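Local atomic coordinates of high affinity transport system protein p37 (Mycoplasma hyorhinis, PDB entry 3EKI), a protein that serves as the extracytoplasmic thiamine-binding lipoprotein of a high-affinity transport system and binds thiamine diphosphate. Residues D237-W240 and N241-R244. Sequence-based numbering, arbitrary orientation.
Sequences DKDW and NTFR
D239 grips T242 with both carboxylate oxygens: OD2 accepts a short bond of 2.5 Å from T242 OG1. D239 OD1 accepts from T242 N at 3.2 Å. Both donors stand above the carboxylate plane rather than in it. T242 can do this because its OG1 lies beside its own backbone N (chi1 -62°), turned back toward the aspartate. Water 1 donates to D239 OD1 and reaches N241 ND2 by a weak bond. D239 O and W240 O receive the N-H groups of F243 and R244, the first rungs of the helix. R244 NH1 donates a hydrogen bond of 2.8 Å to N241 OD1, which lies close to the guanidinium plane. R244, one turn on, sets CB over one face of the W240 six-membered ring, 3.9 Å from its centroid, a CH-pi contact; the bends at chi2 and chi3 then bring the guanidinium round to the indole NE1 and N241. W240 NE1 and R244 NE both turn to D280, by a hydrogen bond and a salt bridge. W240 CZ3 touches F243 CD1 at 3.8 Å, and F270 meets both rings. K238 closes helix 225-236 with a Schellman motif, so this is a tight helix-to-helix turn, with D239 as N-cap of helix 240-245.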
loop_
_atom_site.group_PDB
_atom_site.type_symbol
_atom_site.label_atom_id
_atom_site.label_comp_id
_atom_site.label_asym_id
_atom_site.label_seq_id
_atom_site.Cartn_x
_atom_site.Cartn_y
_atom_site.Cartn_z
ATOM N N ASP A 237 -3.960 14.904 -26.054
ATOM C CA ASP A 237 -4.092 16.300 -26.441
ATOM C C ASP A 237 -3.916 17.239 -25.251
ATOM O O ASP A 237 -3.980 18.458 -25.393
ATOM C CB ASP A 237 -5.453 16.596 -27.079
ATOM C CG ASP A 237 -5.584 16.043 -28.492
ATOM O OD1 ASP A 237 -4.655 15.367 -28.954
ATOM O OD2 ASP A 237 -6.627 16.297 -29.128
ATOM N N LYS A 238 -3.734 16.639 -24.073
ATOM C CA LYS A 238 -3.657 17.360 -22.800
ATOM C C LYS A 238 -4.853 18.272 -22.577
ATOM O O LYS A 238 -4.787 19.382 -22.072
ATOM C CB LYS A 238 -2.316 18.079 -22.651
ATOM C CG LYS A 238 -1.144 17.122 -22.667
ATOM C CD LYS A 238 0.206 17.766 -22.481
ATOM C CE LYS A 238 1.338 16.758 -22.666
ATOM N NZ LYS A 238 2.668 17.406 -22.544
ATOM N N ASP A 239 -6.040 17.792 -22.897
ATOM C CA ASP A 239 -7.316 18.464 -22.710
ATOM C C ASP A 239 -7.918 18.000 -21.376
ATOM O O ASP A 239 -8.685 17.062 -21.270
ATOM C CB ASP A 239 -8.234 18.198 -23.878
ATOM C CG ASP A 239 -9.585 18.870 -23.771
ATOM O OD1 ASP A 239 -9.861 19.595 -22.786
ATOM O OD2 ASP A 239 -10.381 18.640 -24.721
ATOM N N TRP A 240 -7.451 18.733 -20.363
ATOM C CA TRP A 240 -7.811 18.438 -18.985
ATOM C C TRP A 240 -9.310 18.547 -18.789
ATOM O O TRP A 240 -9.929 17.678 -18.182
ATOM C CB TRP A 240 -7.061 19.369 -18.009
ATOM C CG TRP A 240 -7.570 19.215 -16.601
ATOM C CD1 TRP A 240 -8.195 20.187 -15.875
ATOM C CD2 TRP A 240 -7.501 18.048 -15.765
ATOM N NE1 TRP A 240 -8.519 19.701 -14.637
ATOM C CE2 TRP A 240 -8.115 18.404 -14.544
ATOM C CE3 TRP A 240 -7.002 16.752 -15.901
ATOM C CZ2 TRP A 240 -8.218 17.482 -13.495
ATOM C CZ3 TRP A 240 -7.112 15.853 -14.865
ATOM C CH2 TRP A 240 -7.724 16.222 -13.655
ATOM N N ASN A 241 -9.956 19.604 -19.255
ATOM C CA ASN A 241 -11.384 19.771 -19.075
ATOM C C ASN A 241 -12.162 18.575 -19.587
ATOM O O ASN A 241 -13.015 18.032 -18.888
ATOM C CB ASN A 241 -11.831 21.036 -19.815
ATOM C CG ASN A 241 -13.308 21.271 -19.598
ATOM O OD1 ASN A 241 -13.763 21.296 -18.450
ATOM N ND2 ASN A 241 -14.072 21.461 -20.658
ATOM N N THR A 242 -11.824 18.144 -20.788
ATOM C CA THR A 242 -12.518 17.010 -21.379
ATOM C C THR A 242 -12.222 15.715 -20.627
ATOM O O THR A 242 -13.148 14.926 -20.369
ATOM C CB THR A 242 -12.131 16.855 -22.862
ATOM O OG1 THR A 242 -12.554 18.046 -23.551
ATOM C CG2 THR A 242 -12.849 15.659 -23.451
ATOM N N PHE A 243 -10.939 15.574 -20.279
ATOM C CA PHE A 243 -10.527 14.384 -19.541
ATOM C C PHE A 243 -11.247 14.266 -18.199
ATOM O O PHE A 243 -11.947 13.305 -17.863
ATOM C CB PHE A 243 -9.019 14.406 -19.351
ATOM C CG PHE A 243 -8.459 13.176 -18.662
ATOM C CD1 PHE A 243 -8.259 13.156 -17.301
ATOM C CD2 PHE A 243 -8.136 12.053 -19.410
ATOM C CE1 PHE A 243 -7.718 12.025 -16.731
ATOM C CE2 PHE A 243 -7.606 10.920 -18.836
ATOM C CZ PHE A 243 -7.420 10.901 -17.469
ATOM N N ARG A 244 -11.100 15.331 -17.418
ATOM C CA ARG A 244 -11.731 15.420 -16.107
ATOM C C ARG A 244 -13.242 15.185 -16.147
ATOM O O ARG A 244 -13.787 14.508 -15.274
ATOM C CB ARG A 244 -11.431 16.777 -15.464
ATOM C CG ARG A 244 -11.964 16.924 -14.047
ATOM C CD ARG A 244 -12.903 18.113 -13.931
ATOM N NE ARG A 244 -12.193 19.384 -14.048
ATOM C CZ ARG A 244 -12.394 20.264 -15.022
ATOM N NH1 ARG A 244 -13.285 20.014 -15.972
ATOM N NH2 ARG A 244 -11.701 21.395 -15.050
HETATM O O HOH W 1 -11.836 21.218 -23.086
#